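Local coordinates for protein YiiM (Escherichia coli, PDB 1O65) that is of unestablished function but may bind molybdenum and pyridoxal phosphate and act as an oxidoreductase, at residues E107-W118 / L172-V183. Sequence-based numbering, arbitrary orientation.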
ATOM      1  N   GLU A 107       8.387  -1.623  -2.450  1.00 23.13           N
ATOM      2  CA  GLU A 107       8.523  -0.533  -1.500  1.00 22.84           C
ATOM      3  C   GLU A 107       9.778   0.297  -1.763  1.00 23.94           C
ATOM      4  O   GLU A 107       9.796   1.503  -1.444  1.00 24.09           O
ATOM      5  CB  GLU A 107       8.583  -1.067  -0.050  1.00 19.06           C
ATOM      6  CG  GLU A 107       7.256  -1.718   0.357  1.00 20.05           C
ATOM      7  CD  GLU A 107       7.098  -3.133  -0.147  1.00 23.92           C
ATOM      8  OE1 GLU A 107       8.076  -3.764  -0.672  1.00 25.75           O
ATOM      9  OE2 GLU A 107       5.970  -3.650  -0.064  1.00 20.93           O
ATOM     10  N   SER A 108      10.850  -0.328  -2.275  1.00 21.74           N
ATOM     11  CA  SER A 108      12.068   0.410  -2.540  1.00 22.90           C
ATOM     12  C   SER A 108      12.071   1.185  -3.837  1.00 21.55           C
ATOM     13  O   SER A 108      13.011   1.985  -3.982  1.00 23.37           O
ATOM     14  CB  SER A 108      13.323  -0.469  -2.423  1.00 26.06           C
ATOM     15  OG  SER A 108      13.164  -1.707  -3.091  1.00 24.29           O
ATOM     16  N   ASN A 109      11.176   1.000  -4.788  1.00 20.12           N
ATOM     17  CA  ASN A 109      11.232   1.860  -5.977  1.00 22.31           C
ATOM     18  C   ASN A 109       9.901   2.603  -6.170  1.00 23.71           C
ATOM     19  O   ASN A 109       9.641   3.159  -7.244  1.00 24.64           O
ATOM     20  CB  ASN A 109      11.673   1.129  -7.230  1.00 17.01           C
ATOM     21  CG  ASN A 109      10.675   0.147  -7.751  1.00 18.84           C
ATOM     22  OD1 ASN A 109       9.859  -0.333  -6.950  1.00 22.21           O
ATOM     23  ND2 ASN A 109      10.678  -0.178  -9.047  1.00 18.92           N
ATOM     24  N   VAL A 110       9.001   2.502  -5.196  1.00 21.98           N
ATOM     25  CA  VAL A 110       7.753   3.271  -5.250  1.00 23.13           C
ATOM     26  C   VAL A 110       7.879   4.398  -4.217  1.00 22.56           C
ATOM     27  O   VAL A 110       8.228   4.133  -3.066  1.00 21.86           O
ATOM     28  CB  VAL A 110       6.520   2.402  -5.035  1.00 24.24           C
ATOM     29  CG1 VAL A 110       5.246   3.199  -4.797  1.00 23.89           C
ATOM     30  CG2 VAL A 110       6.302   1.538  -6.289  1.00 25.67           C
ATOM     31  N   TYR A 111       7.690   5.641  -4.640  1.00 21.31           N
ATOM     32  CA  TYR A 111       7.833   6.762  -3.719  1.00 21.41           C
ATOM     33  C   TYR A 111       6.498   7.325  -3.243  1.00 21.22           C
ATOM     34  O   TYR A 111       5.489   7.323  -3.965  1.00 19.31           O
ATOM     35  CB  TYR A 111       8.653   7.870  -4.398  1.00 23.11           C
ATOM     36  CG  TYR A 111      10.134   7.550  -4.548  1.00 27.00           C
ATOM     37  CD1 TYR A 111      10.541   6.548  -5.422  1.00 26.66           C
ATOM     38  CD2 TYR A 111      11.113   8.218  -3.820  1.00 28.24           C
ATOM     39  CE1 TYR A 111      11.862   6.230  -5.589  1.00 28.39           C
ATOM     40  CE2 TYR A 111      12.455   7.892  -3.985  1.00 30.60           C
ATOM     41  CZ  TYR A 111      12.820   6.895  -4.867  1.00 30.76           C
ATOM     42  OH  TYR A 111      14.135   6.535  -5.038  1.00 33.84           O
ATOM     43  N   MET A 112       6.504   7.864  -2.022  1.00 20.40           N
ATOM     44  CA  MET A 112       5.304   8.502  -1.457  1.00 18.20           C
ATOM     45  C   MET A 112       4.920   9.667  -2.360  1.00 17.34           C
ATOM     46  O   MET A 112       5.814  10.421  -2.727  1.00 17.90           O
ATOM     47  CB  MET A 112       5.634   9.069  -0.079  1.00 17.39           C
ATOM     48  CG  MET A 112       6.073   8.009   0.929  1.00 17.43           C
ATOM     49  SD  MET A 112       4.767   6.815   1.297  1.00 16.60           S
ATOM     50  CE  MET A 112       3.562   7.899   2.028  1.00 15.45           C
ATOM     51  N   GLY A 113       3.660   9.814  -2.709  1.00 16.90           N
ATOM     52  CA  GLY A 113       3.200  10.881  -3.574  1.00 16.95           C
ATOM     53  C   GLY A 113       3.276  10.474  -5.046  1.00 18.40           C
ATOM     54  O   GLY A 113       2.881  11.287  -5.888  1.00 20.59           O
ATOM     55  N   ASP A 114       3.791   9.304  -5.373  1.00 17.51           N
ATOM     56  CA  ASP A 114       3.885   8.964  -6.804  1.00 20.65           C
ATOM     57  C   ASP A 114       2.477   9.030  -7.394  1.00 20.56           C
ATOM     58  O   ASP A 114       1.506   8.612  -6.758  1.00 20.78           O
ATOM     59  CB  ASP A 114       4.539   7.641  -7.118  1.00 19.77           C
ATOM     60  CG  ASP A 114       6.047   7.593  -7.117  1.00 22.05           C
ATOM     61  OD1 ASP A 114       6.776   8.609  -7.219  1.00 19.33           O
ATOM     62  OD2 ASP A 114       6.559   6.440  -7.019  1.00 24.23           O
ATOM     63  N   ILE A 115       2.399   9.642  -8.567  1.00 20.72           N
ATOM     64  CA  ILE A 115       1.120   9.762  -9.250  1.00 20.61           C
ATOM     65  C   ILE A 115       1.221   8.931 -10.538  1.00 21.89           C
ATOM     66  O   ILE A 115       2.131   9.130 -11.342  1.00 20.63           O
ATOM     67  CB  ILE A 115       0.724  11.189  -9.582  1.00 20.13           C
ATOM     68  CG1 ILE A 115       0.536  12.017  -8.303  1.00 20.37           C
ATOM     69  CG2 ILE A 115      -0.556  11.236 -10.434  1.00 17.64           C
ATOM     70  CD1 ILE A 115       0.536  13.514  -8.562  1.00 17.55           C
ATOM     71  N   PHE A 116       0.286   8.005 -10.667  1.00 22.24           N
ATOM     72  CA  PHE A 116       0.225   7.127 -11.809  1.00 21.51           C
ATOM     73  C   PHE A 116      -1.070   7.387 -12.607  1.00 22.42           C
ATOM     74  O   PHE A 116      -2.117   7.656 -12.023  1.00 21.92           O
ATOM     75  CB  PHE A 116       0.257   5.662 -11.412  1.00 20.46           C
ATOM     76  CG  PHE A 116       1.482   5.071 -10.820  1.00 20.46           C
ATOM     77  CD1 PHE A 116       1.773   5.297  -9.469  1.00 22.09           C
ATOM     78  CD2 PHE A 116       2.343   4.269 -11.537  1.00 19.52           C
ATOM     79  CE1 PHE A 116       2.884   4.723  -8.877  1.00 24.76           C
ATOM     80  CE2 PHE A 116       3.471   3.684 -10.964  1.00 17.86           C
ATOM     81  CZ  PHE A 116       3.744   3.920  -9.635  1.00 23.93           C
ATOM     82  N   ARG A 117      -0.932   7.352 -13.922  1.00 21.97           N
ATOM     83  CA  ARG A 117      -2.070   7.432 -14.815  1.00 23.27           C
ATOM     84  C   ARG A 117      -2.465   5.949 -15.062  1.00 24.12           C
ATOM     85  O   ARG A 117      -1.532   5.154 -15.224  1.00 23.52           O
ATOM     86  CB  ARG A 117      -1.806   8.103 -16.159  1.00 24.77           C
ATOM     87  CG  ARG A 117      -3.051   8.106 -17.055  1.00 28.75           C
ATOM     88  CD  ARG A 117      -2.874   8.961 -18.301  1.00 29.63           C
ATOM     89  NE  ARG A 117      -1.756   8.507 -19.111  1.00 32.46           N
ATOM     90  CZ  ARG A 117      -1.037   9.258 -19.937  1.00 35.20           C
ATOM     91  NH1 ARG A 117      -1.301  10.543 -20.093  1.00 32.77           N
ATOM     92  NH2 ARG A 117      -0.022   8.703 -20.610  1.00 36.89           N
ATOM     93  N   TRP A 118      -3.736   5.660 -14.942  1.00 23.55           N
ATOM     94  CA  TRP A 118      -4.293   4.333 -15.129  1.00 25.82           C
ATOM     95  C   TRP A 118      -5.605   4.457 -15.917  1.00 26.38           C
ATOM     96  O   TRP A 118      -6.638   4.855 -15.382  1.00 25.00           O
ATOM     97  CB  TRP A 118      -4.539   3.621 -13.787  1.00 25.55           C
ATOM     98  CG  TRP A 118      -4.975   2.190 -13.909  1.00 25.49           C
ATOM     99  CD1 TRP A 118      -4.666   1.322 -14.927  1.00 26.16           C
ATOM    100  CD2 TRP A 118      -5.741   1.421 -12.967  1.00 23.57           C
ATOM    101  NE1 TRP A 118      -5.204   0.088 -14.693  1.00 22.85           N
ATOM    102  CE2 TRP A 118      -5.893   0.130 -13.507  1.00 25.95           C
ATOM    103  CE3 TRP A 118      -6.346   1.714 -11.745  1.00 22.15           C
ATOM    104  CZ2 TRP A 118      -6.609  -0.884 -12.855  1.00 25.36           C
ATOM    105  CZ3 TRP A 118      -7.067   0.714 -11.105  1.00 21.09           C
ATOM    106  CH2 TRP A 118      -7.175  -0.570 -11.644  1.00 21.76           C
ATOM    107  N   LEU A 172      -0.330   0.561 -15.335  1.00 27.19           N
ATOM    108  CA  LEU A 172      -0.055   1.713 -14.475  1.00 27.41           C
ATOM    109  C   LEU A 172       1.108   2.491 -15.110  1.00 26.44           C
ATOM    110  O   LEU A 172       2.114   1.886 -15.472  1.00 25.95           O
ATOM    111  CB  LEU A 172       0.388   1.311 -13.066  1.00 25.53           C
ATOM    112  CG  LEU A 172      -0.541   0.373 -12.308  1.00 27.13           C
ATOM    113  CD1 LEU A 172       0.044   0.053 -10.936  1.00 25.14           C
ATOM    114  CD2 LEU A 172      -1.934   0.992 -12.181  1.00 23.73           C
ATOM    115  N   GLU A 173       0.935   3.786 -15.284  1.00 26.96           N
ATOM    116  CA  GLU A 173       1.994   4.600 -15.890  1.00 25.45           C
ATOM    117  C   GLU A 173       2.427   5.692 -14.913  1.00 25.13           C
ATOM    118  O   GLU A 173       1.656   6.601 -14.580  1.00 24.22           O
ATOM    119  CB  GLU A 173       1.521   5.248 -17.184  1.00 25.34           C
ATOM    120  CG  GLU A 173       0.744   4.368 -18.154  1.00 29.41           C
ATOM    121  CD  GLU A 173      -0.094   5.173 -19.127  1.00 31.14           C
ATOM    122  OE1 GLU A 173       0.492   5.776 -20.043  1.00 32.00           O
ATOM    123  OE2 GLU A 173      -1.332   5.264 -18.983  1.00 34.32           O
ATOM    124  N   LEU A 174       3.689   5.632 -14.504  1.00 24.04           N
ATOM    125  CA  LEU A 174       4.177   6.655 -13.577  1.00 23.19           C
ATOM    126  C   LEU A 174       4.282   7.978 -14.316  1.00 21.62           C
ATOM    127  O   LEU A 174       4.984   8.070 -15.320  1.00 20.18           O
ATOM    128  CB  LEU A 174       5.505   6.203 -12.960  1.00 24.37           C
ATOM    129  CG  LEU A 174       6.169   7.269 -12.067  1.00 27.26           C
ATOM    130  CD1 LEU A 174       5.512   7.273 -10.693  1.00 24.78           C
ATOM    131  CD2 LEU A 174       7.676   7.058 -12.001  1.00 23.36           C
ATOM    132  N   VAL A 175       3.665   9.032 -13.795  1.00 21.15           N
ATOM    133  CA  VAL A 175       3.695  10.332 -14.472  1.00 20.75           C
ATOM    134  C   VAL A 175       4.355  11.403 -13.656  1.00 20.06           C
ATOM    135  O   VAL A 175       4.974  12.313 -14.232  1.00 19.43           O
ATOM    136  CB  VAL A 175       2.296  10.745 -14.970  1.00 24.79           C
ATOM    137  CG1 VAL A 175       1.212  10.557 -13.909  1.00 24.61           C
ATOM    138  CG2 VAL A 175       2.308  12.207 -15.388  1.00 30.72           C
ATOM    139  N   SER A 176       4.220  11.379 -12.320  1.00 19.63           N
ATOM    140  CA  SER A 176       4.915  12.370 -11.503  1.00 19.36           C
ATOM    141  C   SER A 176       5.581  11.745 -10.272  1.00 20.93           C
ATOM    142  O   SER A 176       5.015  10.900  -9.577  1.00 19.95           O
ATOM    143  CB  SER A 176       3.994  13.504 -11.067  1.00 14.12           C
ATOM    144  OG  SER A 176       3.454  14.223 -12.179  1.00 14.02           O
ATOM    145  N   ARG A 177       6.835  12.131 -10.041  1.00 21.50           N
ATOM    146  CA  ARG A 177       7.599  11.739  -8.873  1.00 22.69           C
ATOM    147  C   ARG A 177       7.760  13.026  -8.052  1.00 22.88           C
ATOM    148  O   ARG A 177       8.489  13.884  -8.528  1.00 22.41           O
ATOM    149  CB  ARG A 177       8.964  11.129  -9.122  1.00 24.22           C
ATOM    150  CG  ARG A 177       9.698  10.938  -7.763  1.00 23.83           C
ATOM    151  CD  ARG A 177      10.352   9.584  -7.706  1.00 24.05           C
ATOM    152  NE  ARG A 177       9.519   8.469  -8.047  1.00 21.71           N
ATOM    153  CZ  ARG A 177       9.970   7.298  -8.482  1.00 24.15           C
ATOM    154  NH1 ARG A 177      11.277   7.166  -8.605  1.00 27.08           N
ATOM    155  NH2 ARG A 177       9.149   6.299  -8.763  1.00 23.76           N
ATOM    156  N   VAL A 178       7.084  13.130  -6.891  1.00 22.58           N
ATOM    157  CA  VAL A 178       7.106  14.459  -6.246  1.00 21.87           C
ATOM    158  C   VAL A 178       7.576  14.473  -4.815  1.00 23.04           C
ATOM    159  O   VAL A 178       7.268  15.409  -4.062  1.00 23.56           O
ATOM    160  CB  VAL A 178       5.726  15.128  -6.375  1.00 19.25           C
ATOM    161  CG1 VAL A 178       5.433  15.519  -7.835  1.00 16.10           C
ATOM    162  CG2 VAL A 178       4.625  14.227  -5.856  1.00 14.83           C
ATOM    163  N   SER A 179       8.282  13.431  -4.402  1.00 22.41           N
ATOM    164  CA  SER A 179       8.888  13.356  -3.088  1.00 22.25           C
ATOM    165  C   SER A 179      10.161  12.504  -3.205  1.00 24.45           C
ATOM    166  O   SER A 179      10.345  11.814  -4.195  1.00 23.26           O
ATOM    167  CB  SER A 179       7.945  12.718  -2.077  1.00 22.31           C
ATOM    168  OG  SER A 179       8.217  11.344  -1.858  1.00 19.74           O
ATOM    169  N   ASP A 180      11.004  12.510  -2.186  1.00 26.94           N
ATOM    170  CA  ASP A 180      12.184  11.656  -2.189  1.00 30.24           C
ATOM    171  C   ASP A 180      12.090  10.676  -1.027  1.00 29.68           C
ATOM    172  O   ASP A 180      13.087  10.287  -0.439  1.00 30.77           O
ATOM    173  CB  ASP A 180      13.509  12.406  -2.166  1.00 36.13           C
ATOM    174  CG  ASP A 180      13.696  13.104  -0.841  1.00 43.30           C
ATOM    175  OD1 ASP A 180      12.652  13.288  -0.168  1.00 47.52           O
ATOM    176  OD2 ASP A 180      14.868  13.414  -0.503  1.00 50.17           O
ATOM    177  N   VAL A 181      10.847  10.358  -0.619  1.00 29.74           N
ATOM    178  CA  VAL A 181      10.721   9.336   0.423  1.00 29.15           C
ATOM    179  C   VAL A 181       9.999   8.141  -0.174  1.00 27.27           C
ATOM    180  O   VAL A 181       8.862   8.245  -0.611  1.00 29.99           O
ATOM    181  CB  VAL A 181      10.196   9.777   1.770  1.00 32.30           C
ATOM    182  CG1 VAL A 181       9.281  10.971   1.731  1.00 33.78           C
ATOM    183  CG2 VAL A 181       9.520   8.617   2.537  1.00 29.56           C
ATOM    184  N   THR A 182      10.681   7.015  -0.231  1.00 25.43           N
ATOM    185  CA  THR A 182      10.124   5.775  -0.741  1.00 22.87           C
ATOM    186  C   THR A 182       9.167   5.195   0.318  1.00 22.37           C
ATOM    187  O   THR A 182       9.278   5.513   1.504  1.00 19.74           O
ATOM    188  CB  THR A 182      11.217   4.713  -0.957  1.00 20.92           C
ATOM    189  OG1 THR A 182      11.835   4.410   0.305  1.00 20.41           O
ATOM    190  CG2 THR A 182      12.315   5.202  -1.909  1.00 23.79           C
ATOM    191  N   VAL A 183       8.349   4.268  -0.123  1.00 21.20           N
ATOM    192  CA  VAL A 183       7.449   3.500   0.715  1.00 22.06           C
ATOM    193  C   VAL A 183       8.249   2.761   1.780  1.00 22.17           C
ATOM    194  O   VAL A 183       7.920   2.733   2.972  1.00 22.36           O
ATOM    195  CB  VAL A 183       6.612   2.524  -0.150  1.00 22.12           C
ATOM    196  CG1 VAL A 183       5.773   1.596   0.695  1.00 19.11           C
ATOM    197  CG2 VAL A 183       5.669   3.350  -1.057  1.00 22.08           C
TER
HETATM  198  O   HOH W   1       6.772  10.743  -5.726  1.00 14.70           O
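R177 and D114 form a two-pronged salt bridge between the antiparallel pair of strands 115-118 and 172-176 and an isolated bridge of Y111 with T182, in a MOSC-family fold, and the pair illustrates how one carboxylate can tie a turn to the loop that follows strand 172-176. R177 grips D114 side-on, NE giving a bond of 2.9 Å to OD1 on its syn side while NH2 reaches OD2 at 3.1 Å by a more bent path. R177 CD lies over one face of the Y111 ring, and T182 CG2 covers the opposite face, 3.5 Å from the centroid. Y111 CD1 sits above the centre of the guanidinium, 3.2 Å from CZ of R177. With CG of Y111 anti to its carbonyl carbon (chi1 -72°), the ring is slotted between these two side chains.

D114 is itself positioned from behind: the backbone N of Y111 donates to OD2 from the other face of the carboxylate than R177 NH2, within a type II turn from Y111 to D114. A water joins D114 OD1 to M112 O and V178 N. Three N-H groups and a water would be expected to stabilise the negative charge.

Toward W118 the strands pair, interrupted by a classic beta bulge where V175 and S176 both face I115. L174 CD1 packs over the F116 ring, and R117 holds E173 on the other face of the sheet. Beyond the turn, V183 N bonds to V110 O as helix 183-191 begins, the N-cap T182 bonding through OG1 to the backbone N of E185. S179 closes an ST turn: its OG accepts from V181 N and donates to M112 O at 2.7 Å.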